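Local coordinates for protein myosin-I heavy chain (Dictyostelium discoideum, PDB 5EJR) that is an actin-based class VII motor with ATPase activity, involved in the early steps of phagocytosis and adhesion, here represented by its C-terminal MyTH4-FERM tail module, at residues E129-F133 and E196-R201; D208-C212 and L223-N227; Y229-I235 and V268-I274. All coordinates share one frame; numbering follows the deposited sequence. Where two conformers were deposited one is given.

Contact 1 of 3, residues E129-F133 and E196-R201; sequences ELIYF and EIQSFR
Phe200 of helix 194-205 reaches across to Glu129, Tyr132 and Phe133 of helix 121-137, forming an aromatic cluster inside the all-helical MyTH4 domain. The two short helical segments cross at 111°, their axes 12.3 Å apart, a separation bridged by these large rings. Followed outward, Phe200 begins with CB beside CZ of Phe133. Its CG lies anti to the backbone N (chi1 168°), which sends the ring toward helix 121-137. CD1 and CE1 then run over one face of the Tyr132 ring, CD1 lying 3.5 Å from Tyr132 CE2, while CD2 on the other branch meets CZ of Phe133. CZ, at the tip, lies over CG and CD2 of Tyr132, and CE2 has the CG methylene of Glu129 at its edge. The Tyr132 and Phe200 rings make an offset stack, centroids 4.0 Å apart and planes at 11°; Phe133 meets Phe200 obliquely and also touches CG1 of Ile197.

Beside the cluster, Arg201 grips Glu129 side-on: NH2 gives a hydrogen bond to OE1 and NE gives one to OE2, together a two-pronged salt bridge. Both oxygens are approached from above the carboxylate plane. CG2 of Ile197 supports one guanidinium face, one helical turn back. A methionine in place of Arg201 would probably leave the buried carboxylate of Glu129 without its charged mate and free to turn. Glu196, whose OE1 is paired with Arg188, adds a water-mediated link. The O of a water donates to Glu196 OE2 at 2.7 Å and lies 3.3 Å from Tyr132 OH.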
loop_
_atom_site.group_PDB
_atom_site.type_symbol
_atom_site.label_atom_id
_atom_site.label_comp_id
_atom_site.label_asym_id
_atom_site.label_seq_id
_atom_site.Cartn_x
_atom_site.Cartn_y
_atom_site.Cartn_z
ATOM N N GLU A 129 -17.720 15.851 -0.211
ATOM C CA GLU A 129 -16.787 14.754 0.145
ATOM C C GLU A 129 -15.795 14.545 -1.014
ATOM O O GLU A 129 -14.590 14.351 -0.789
ATOM C CB GLU A 129 -17.554 13.447 0.399
ATOM C CG GLU A 129 -18.287 13.420 1.732
ATOM C CD GLU A 129 -19.119 12.181 1.984
ATOM O OE1 GLU A 129 -19.617 11.587 1.002
ATOM O OE2 GLU A 129 -19.298 11.820 3.169
ATOM N N LEU A 130 -16.308 14.647 -2.258
ATOM C CA LEU A 130 -15.502 14.551 -3.477
ATOM C C LEU A 130 -14.524 15.715 -3.535
ATOM O O LEU A 130 -13.362 15.487 -3.833
ATOM C CB LEU A 130 -16.403 14.484 -4.735
ATOM C CG LEU A 130 -15.737 14.629 -6.130
ATOM C CD1 LEU A 130 -14.674 13.564 -6.371
ATOM C CD2 LEU A 130 -16.770 14.535 -7.211
ATOM N N ILE A 131 -14.954 16.937 -3.171
ATOM C CA ILE A 131 -14.064 18.109 -3.166
ATOM C C ILE A 131 -12.915 17.883 -2.173
ATOM O O ILE A 131 -11.757 18.216 -2.465
ATOM C CB ILE A 131 -14.845 19.421 -2.897
ATOM C CG1 ILE A 131 -15.755 19.757 -4.109
ATOM C CG2 ILE A 131 -13.899 20.572 -2.581
ATOM C CD1 ILE A 131 -16.882 20.792 -3.847
ATOM N N TYR A 132 -13.238 17.293 -1.007
ATOM C CA TYR A 132 -12.224 16.965 -0.001
ATOM C C TYR A 132 -11.162 16.021 -0.591
ATOM O O TYR A 132 -9.965 16.278 -0.438
ATOM C CB TYR A 132 -12.874 16.320 1.234
ATOM C CG TYR A 132 -11.858 15.638 2.125
ATOM C CD1 TYR A 132 -11.049 16.378 2.982
ATOM C CD2 TYR A 132 -11.666 14.259 2.070
ATOM C CE1 TYR A 132 -10.080 15.764 3.774
ATOM C CE2 TYR A 132 -10.691 13.634 2.853
ATOM C CZ TYR A 132 -9.912 14.390 3.713
ATOM O OH TYR A 132 -8.966 13.789 4.513
ATOM N N PHE A 133 -11.616 14.923 -1.231
ATOM C CA PHE A 133 -10.761 13.891 -1.825
ATOM C C PHE A 133 -9.986 14.402 -3.035
ATOM O O PHE A 133 -8.884 13.915 -3.296
ATOM C CB PHE A 133 -11.545 12.607 -2.124
ATOM C CG PHE A 133 -11.938 11.819 -0.890
ATOM C CD1 PHE A 133 -10.976 11.371 0.008
ATOM C CD2 PHE A 133 -13.268 11.486 -0.650
ATOM C CE1 PHE A 133 -11.343 10.641 1.151
ATOM C CE2 PHE A 133 -13.636 10.759 0.493
ATOM C CZ PHE A 133 -12.671 10.344 1.390
ATOM N N GLU A 196 -10.847 4.125 3.535
ATOM C CA GLU A 196 -10.490 5.538 3.715
ATOM C C GLU A 196 -11.743 6.399 3.746
ATOM O O GLU A 196 -11.764 7.414 4.435
ATOM C CB GLU A 196 -9.601 6.033 2.576
ATOM C CG GLU A 196 -8.999 7.403 2.866
ATOM C CD GLU A 196 -8.013 7.923 1.852
ATOM O OE1 GLU A 196 -7.640 7.149 0.942
ATOM O OE2 GLU A 196 -7.596 9.099 1.974
ATOM N N ILE A 197 -12.766 6.004 2.968
ATOM C CA ILE A 197 -14.022 6.744 2.873
ATOM C C ILE A 197 -14.744 6.693 4.221
ATOM O O ILE A 197 -15.040 7.748 4.778
ATOM C CB ILE A 197 -14.874 6.265 1.656
ATOM C CG1 ILE A 197 -14.246 6.786 0.334
ATOM C CG2 ILE A 197 -16.328 6.742 1.770
ATOM C CD1 ILE A 197 -14.634 5.994 -0.976
ATOM N N GLN A 198 -14.948 5.484 4.761
ATOM C CA GLN A 198 -15.603 5.255 6.040
ATOM C C GLN A 198 -14.870 5.912 7.201
ATOM O O GLN A 198 -15.503 6.569 8.035
ATOM C CB GLN A 198 -15.832 3.761 6.288
ATOM C CG GLN A 198 -16.819 3.460 7.433
ATOM C CD GLN A 198 -18.093 4.272 7.337
ATOM O OE1 GLN A 198 -18.941 4.054 6.462
ATOM N NE2 GLN A 198 -18.231 5.254 8.215
ATOM N N SER A 199 -13.542 5.781 7.231
ATOM C CA SER A 199 -12.727 6.396 8.271
ATOM C C SER A 199 -12.904 7.910 8.280
ATOM O O SER A 199 -13.186 8.474 9.340
ATOM C CB SER A 199 -11.268 5.969 8.146
ATOM O OG SER A 199 -11.189 4.595 8.506
ATOM N N PHE A 200 -12.881 8.543 7.090
ATOM C CA PHE A 200 -13.084 9.985 6.938
ATOM C C PHE A 200 -14.472 10.432 7.490
ATOM O O PHE A 200 -14.567 11.427 8.207
ATOM C CB PHE A 200 -12.928 10.387 5.455
ATOM C CG PHE A 200 -13.403 11.785 5.148
ATOM C CD1 PHE A 200 -12.701 12.893 5.609
ATOM C CD2 PHE A 200 -14.537 11.997 4.374
ATOM C CE1 PHE A 200 -13.141 14.183 5.322
ATOM C CE2 PHE A 200 -14.972 13.286 4.088
ATOM C CZ PHE A 200 -14.266 14.368 4.553
ATOM N N ARG A 201 -15.513 9.678 7.139
ATOM C CA ARG A 201 -16.894 9.890 7.533
ATOM C C ARG A 201 -17.088 9.790 9.038
ATOM O O ARG A 201 -17.592 10.742 9.638
ATOM C CB ARG A 201 -17.812 8.916 6.782
ATOM C CG ARG A 201 -18.132 9.431 5.404
ATOM C CD ARG A 201 -18.808 8.391 4.541
ATOM N NE ARG A 201 -18.976 8.923 3.193
ATOM C CZ ARG A 201 -19.522 8.269 2.181
ATOM N NH1 ARG A 201 -19.936 7.017 2.336
ATOM N NH2 ARG A 201 -19.631 8.845 0.997
HETATM O O HOH W 1 -8.082 10.651 4.138
#

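Contact 2 of 3, residues D208-C212 and L223-N227; sequences DISTC and LAKIN
Ile209 lays its CG1 and CD1 across the aliphatic part of Lys225, CG1 3.8 Å from Lys225 CG. The lysine chain bends at chi3 (86°), keeping CE close to CD1 of Ile209. At Ser210 the backbone takes over: Ser210 O accepts from Ile226 N at 3.1 Å, and Ser210 CB packs on Ile226 CG2. Thr211 pairs with Lys225 as an antiparallel non-hydrogen-bonded pair, and its CA makes a short CA-H...O contact of 3.0 Å with Ala224 O. Thr211 OG1 lies near Leu223 CD2. Cys212 forms the hydrogen-bonded pair with Ala224: Cys212 N to Ala224 O and Ala224 N to Cys212 O are both 2.8 Å, the second almost straight at 178°. Cys212 CB meets CD1 of Ile226, and both side chains reach Ile274 of helix 274-283. This is the beta hairpin of strands 211-215 and 221-225 in the ubiquitin-like lobe of the FERM domain. Because main-chain bonds set the pairing, the side chains of Cys212, Ala224 and Ile226 can serve to meet the lobe's helices, while the solvent-facing Ile209-Lys225 contact probably adds little to the register.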
loop_
_atom_site.group_PDB
_atom_site.type_symbol
_atom_site.label_atom_id
_atom_site.label_comp_id
_atom_site.label_asym_id
_atom_site.label_seq_id
_atom_site.Cartn_x
_atom_site.Cartn_y
_atom_site.Cartn_z
ATOM N N ASP A 208 -13.614 10.232 16.330
ATOM C CA ASP A 208 -12.730 9.109 16.667
ATOM C C ASP A 208 -11.509 8.988 15.742
ATOM O O ASP A 208 -11.597 9.313 14.553
ATOM C CB ASP A 208 -13.515 7.778 16.715
ATOM C CG ASP A 208 -14.479 7.542 15.565
ATOM O OD1 ASP A 208 -14.274 8.139 14.484
ATOM O OD2 ASP A 208 -15.431 6.746 15.742
ATOM N N ILE A 209 -10.379 8.513 16.298
ATOM C CA ILE A 209 -9.109 8.353 15.582
ATOM C C ILE A 209 -9.129 7.162 14.625
ATOM O O ILE A 209 -9.438 6.041 15.031
ATOM C CB ILE A 209 -7.880 8.322 16.547
ATOM C CG1 ILE A 209 -6.533 8.080 15.804
ATOM C CG2 ILE A 209 -8.061 7.325 17.708
ATOM C CD1 ILE A 209 -5.848 9.330 15.187
ATOM N N SER A 210 -8.764 7.417 13.359
ATOM C CA SER A 210 -8.671 6.383 12.332
ATOM C C SER A 210 -7.476 5.446 12.623
ATOM O O SER A 210 -6.390 5.912 12.967
ATOM C CB SER A 210 -8.526 7.018 10.954
ATOM O OG SER A 210 -9.729 7.663 10.577
ATOM N N THR A 211 -7.695 4.137 12.520
ATOM C CA THR A 211 -6.654 3.129 12.750
ATOM C C THR A 211 -6.657 2.089 11.638
ATOM O O THR A 211 -7.689 1.863 11.015
ATOM C CB THR A 211 -6.825 2.388 14.104
ATOM O OG1 THR A 211 -7.997 1.566 14.065
ATOM C CG2 THR A 211 -6.810 3.316 15.334
ATOM N N CYS A 212 -5.516 1.415 11.443
ATOM C CA CYS A 212 -5.363 0.310 10.511
ATOM C C CYS A 212 -4.900 -0.902 11.323
ATOM O O CYS A 212 -4.038 -0.766 12.194
ATOM C CB CYS A 212 -4.376 0.651 9.397
ATOM S SG CYS A 212 -4.264 -0.624 8.110
ATOM N N LEU A 223 -3.426 -2.043 16.451
ATOM C CA LEU A 223 -4.145 -1.005 15.743
ATOM C C LEU A 223 -3.225 0.183 15.651
ATOM O O LEU A 223 -2.758 0.680 16.675
ATOM C CB LEU A 223 -5.478 -0.656 16.444
ATOM C CG LEU A 223 -6.533 -1.773 16.489
ATOM C CD1 LEU A 223 -7.702 -1.375 17.365
ATOM C CD2 LEU A 223 -7.028 -2.138 15.103
ATOM N N ALA A 224 -2.893 0.587 14.421
ATOM C CA ALA A 224 -1.997 1.712 14.185
ATOM C C ALA A 224 -2.764 2.955 13.778
ATOM O O ALA A 224 -3.640 2.869 12.923
ATOM C CB ALA A 224 -1.010 1.353 13.086
ATOM N N LYS A 225 -2.376 4.119 14.310
ATOM C CA LYS A 225 -2.987 5.411 13.944
ATOM C C LYS A 225 -2.616 5.718 12.484
ATOM O O LYS A 225 -1.453 5.561 12.089
ATOM C CB LYS A 225 -2.516 6.536 14.873
ATOM C CG LYS A 225 -3.145 6.486 16.264
ATOM C CD LYS A 225 -2.346 7.303 17.296
ATOM C CE LYS A 225 -2.717 8.770 17.346
ATOM N NZ LYS A 225 -1.810 9.543 18.238
ATOM N N ILE A 226 -3.621 6.087 11.680
ATOM C CA ILE A 226 -3.490 6.327 10.238
ATOM C C ILE A 226 -4.057 7.697 9.840
ATOM O O ILE A 226 -5.160 8.053 10.242
ATOM C CB ILE A 226 -4.149 5.126 9.466
ATOM C CG1 ILE A 226 -3.844 5.111 7.969
ATOM C CG2 ILE A 226 -5.651 5.012 9.685
ATOM C CD1 ILE A 226 -4.398 3.826 7.255
ATOM N N ASN A 227 -3.282 8.472 9.099
ATOM C CA ASN A 227 -3.695 9.772 8.574
ATOM C C ASN A 227 -3.621 9.658 7.047
ATOM O O ASN A 227 -3.042 8.695 6.538
ATOM C CB ASN A 227 -2.768 10.893 9.057
ATOM C CG ASN A 227 -2.307 10.790 10.495
ATOM O OD1 ASN A 227 -3.052 10.385 11.400
ATOM N ND2 ASN A 227 -1.061 11.177 10.737
#

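Contact 3 of 3, residues Y229-I235 and V268-I274; sequences YTTIREI and VSETDMI. With EDO (1,2-ethanediol), chain E.
Thr230, Ile232 and Arg233 are tied to segment 268-274, the loop that leads into helix 274-283, by three main-chain hydrogen bonds. Ile274 N gives to Thr230 O and Ile232 N to Asp272 O, each at 2.9 Å, on the two sides of the single bridge between Thr231 and Met273. Arg233 N gives to Glu270 O at 3.0 Å, in the carbonyl plane and on a lone pair. A type I turn from Ser269 to Asp272 brings that carbonyl to the start of helix 232-243.

Apolar packing centres on Ile232. Its CG1 meets CG1 of Val268 at 3.7 Å, and CD1 reaches CB of Ile274; Ile235 adds a contact between its CD1 and that of Ile274. In one of its two deposited conformers Met273 folds back, bringing CE near Tyr229 O and the edge of the Tyr229 ring, so this packing is less certain. Tyr229 OH is hydrogen-bonded to Ile136 O.

Among charged groups, CD of Arg233 lies 3.5 Å from Glu270 OE2, but their charged ends are beyond salt-bridge range. The guanidinium is instead paired with Asp237.

Glu270 N donates a hydrogen bond to O2 of an ethanediol, probably from the crystallisation liquor, that Arg297 and Ser499 also hold.

At the helix start, Thr231 OG1 accepts from Glu234 N at 3.3 Å, and Glu234 OE1 accepts from Thr231 N. These reciprocal bonds are a capping box, here opening helix 232-243 of the ubiquitin-like FERM lobe as it docks on the loop after strand 264-267.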
loop_
_atom_site.group_PDB
_atom_site.type_symbol
_atom_site.label_atom_id
_atom_site.label_comp_id
_atom_site.label_asym_id
_atom_site.label_seq_id
_atom_site.Cartn_x
_atom_site.Cartn_y
_atom_site.Cartn_z
ATOM N N TYR A 229 -1.779 10.985 4.756
ATOM C CA TYR A 229 -0.451 10.898 4.196
ATOM C C TYR A 229 0.485 9.928 4.918
ATOM O O TYR A 229 1.690 9.982 4.693
ATOM C CB TYR A 229 0.152 12.310 4.124
ATOM C CG TYR A 229 -0.713 13.296 3.350
ATOM C CD1 TYR A 229 -0.766 13.265 1.961
ATOM C CD2 TYR A 229 -1.501 14.234 4.012
ATOM C CE1 TYR A 229 -1.537 14.181 1.241
ATOM C CE2 TYR A 229 -2.309 15.133 3.303
ATOM C CZ TYR A 229 -2.314 15.106 1.918
ATOM O OH TYR A 229 -3.108 15.966 1.203
ATOM N N THR A 230 -0.048 9.027 5.751
ATOM C CA THR A 230 0.831 8.090 6.469
ATOM C C THR A 230 1.555 7.140 5.505
ATOM O O THR A 230 0.917 6.494 4.664
ATOM C CB THR A 230 0.071 7.361 7.577
ATOM O OG1 THR A 230 -0.472 8.338 8.474
ATOM C CG2 THR A 230 0.969 6.387 8.377
ATOM N N THR A 231 2.880 7.043 5.653
ATOM C CA THR A 231 3.662 6.096 4.854
ATOM C C THR A 231 3.725 4.734 5.555
ATOM O O THR A 231 3.512 4.622 6.774
ATOM C CB THR A 231 5.086 6.597 4.615
ATOM O OG1 THR A 231 5.752 6.686 5.873
ATOM C CG2 THR A 231 5.145 7.900 3.831
ATOM N N ILE A 232 4.090 3.701 4.795
ATOM C CA ILE A 232 4.258 2.345 5.318
ATOM C C ILE A 232 5.396 2.325 6.366
ATOM O O ILE A 232 5.283 1.625 7.375
ATOM C CB ILE A 232 4.433 1.370 4.116
ATOM C CG1 ILE A 232 3.095 1.284 3.323
ATOM C CG2 ILE A 232 4.975 -0.036 4.528
ATOM C CD1 ILE A 232 1.885 0.470 3.968
ATOM N N ARG A 233 6.421 3.191 6.182
ATOM C CA ARG A 233 7.535 3.286 7.133
ATOM C C ARG A 233 7.054 3.775 8.482
ATOM O O ARG A 233 7.436 3.195 9.501
ATOM C CB ARG A 233 8.685 4.153 6.609
ATOM C CG ARG A 233 9.919 4.197 7.531
ATOM C CD ARG A 233 10.665 2.856 7.616
ATOM N NE ARG A 233 10.375 2.124 8.854
ATOM C CZ ARG A 233 10.766 0.873 9.107
ATOM N NH1 ARG A 233 11.437 0.179 8.194
ATOM N NH2 ARG A 233 10.469 0.301 10.263
ATOM N N GLU A 234 6.181 4.802 8.492
ATOM C CA GLU A 234 5.601 5.357 9.724
ATOM C C GLU A 234 4.711 4.361 10.453
ATOM O O GLU A 234 4.826 4.270 11.672
ATOM C CB GLU A 234 4.846 6.688 9.464
ATOM C CG GLU A 234 5.761 7.815 8.993
ATOM C CD GLU A 234 5.093 9.030 8.364
ATOM O OE1 GLU A 234 3.975 8.892 7.815
ATOM O OE2 GLU A 234 5.714 10.119 8.384
ATOM N N ILE A 235 3.823 3.623 9.743
ATOM C CA ILE A 235 3.000 2.616 10.415
ATOM C C ILE A 235 3.843 1.457 10.935
ATOM O O ILE A 235 3.495 0.915 11.978
ATOM C CB ILE A 235 1.751 2.077 9.693
ATOM C CG1 ILE A 235 2.066 1.572 8.282
ATOM C CG2 ILE A 235 0.579 3.064 9.708
ATOM C CD1 ILE A 235 1.333 0.279 7.977
ATOM N N VAL A 268 5.849 -4.564 0.864
ATOM C CA VAL A 268 5.210 -3.279 0.608
ATOM C C VAL A 268 6.303 -2.239 0.784
ATOM O O VAL A 268 6.951 -2.219 1.815
ATOM C CB VAL A 268 3.993 -3.003 1.536
ATOM C CG1 VAL A 268 3.322 -1.674 1.168
ATOM C CG2 VAL A 268 2.984 -4.134 1.457
ATOM N N SER A 269 6.508 -1.378 -0.197
ATOM C CA SER A 269 7.555 -0.361 -0.093
ATOM C C SER A 269 7.319 0.525 1.084
ATOM O O SER A 269 6.201 0.992 1.268
ATOM C CB SER A 269 7.612 0.496 -1.357
ATOM O OG SER A 269 8.638 1.466 -1.212
ATOM N N GLU A 270 8.357 0.777 1.874
ATOM C CA GLU A 270 8.266 1.689 3.018
ATOM C C GLU A 270 7.889 3.135 2.613
ATOM O O GLU A 270 7.426 3.902 3.465
ATOM C CB GLU A 270 9.576 1.676 3.835
ATOM C CG GLU A 270 10.793 2.229 3.115
ATOM C CD GLU A 270 11.963 2.484 4.041
ATOM O OE1 GLU A 270 12.704 1.521 4.346
ATOM O OE2 GLU A 270 12.114 3.640 4.496
ATOM N N THR A 271 8.097 3.514 1.333
ATOM C CA THR A 271 7.770 4.868 0.857
ATOM C C THR A 271 6.369 4.984 0.325
ATOM O O THR A 271 5.951 6.097 -0.002
ATOM C CB THR A 271 8.762 5.381 -0.190
ATOM O OG1 THR A 271 8.840 4.441 -1.264
ATOM C CG2 THR A 271 10.123 5.718 0.397
ATOM N N ASP A 272 5.632 3.865 0.211
ATOM C CA ASP A 272 4.272 3.961 -0.283
ATOM C C ASP A 272 3.375 4.596 0.805
ATOM O O ASP A 272 3.672 4.475 2.006
ATOM C CB ASP A 272 3.701 2.567 -0.596
ATOM C CG ASP A 272 4.133 1.876 -1.878
ATOM O OD1 ASP A 272 4.978 2.450 -2.620
ATOM O OD2 ASP A 272 3.633 0.753 -2.142
ATOM N N MET A 273 2.269 5.213 0.358
ATOM C CA MET A 273 1.220 5.776 1.210
ATOM C C MET A 273 0.337 4.611 1.526
ATOM O O MET A 273 -0.090 3.920 0.598
ATOM C CB MET A 273 0.386 6.821 0.442
ATOM C CG MET A 273 1.164 8.026 0.040
ATOM S SD MET A 273 2.195 8.593 1.398
ATOM C CE MET A 273 2.018 10.293 1.196
ATOM N N ILE A 274 0.057 4.369 2.815
ATOM C CA ILE A 274 -0.812 3.231 3.200
ATOM C C ILE A 274 -2.185 3.282 2.511
ATOM O O ILE A 274 -2.653 2.250 2.023
ATOM C CB ILE A 274 -0.934 3.018 4.745
ATOM C CG1 ILE A 274 -1.896 1.850 5.075
ATOM C CG2 ILE A 274 -1.317 4.316 5.479
ATOM C CD1 ILE A 274 -1.727 1.245 6.441
HETATM C C1 EDO E . 11.380 -3.178 2.771
HETATM O O1 EDO E . 10.424 -3.475 3.794
HETATM C C2 EDO E . 10.687 -2.397 1.589
HETATM O O2 EDO E . 10.548 -1.041 1.993
#

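Overall arrangement
The three contacts follow one another along the chain, from the MyTH4 domain into the ubiquitin-like FERM lobe. Contact 1 lies in the former; contacts 2 and 3 share the latter. Helix 194-205 leads into strand 211-215, and contacts 1 and 2, with centres 15 Å apart, touch where Ser199 CB lies 3.3 Å from Ser210 OG across the domain junction. Contacts 2 and 3, with centres 14 Å apart, share an apolar core: Cys212 SG is 3.6 Å from Ile274 CD1, and Ala224 faces Ile235. Contacts 1 and 3 do not touch, their nearest atoms being about 7 Å apart. Bound ethanediol molecules lie beside Cys212 of contact 2 and Glu270 of contact 3.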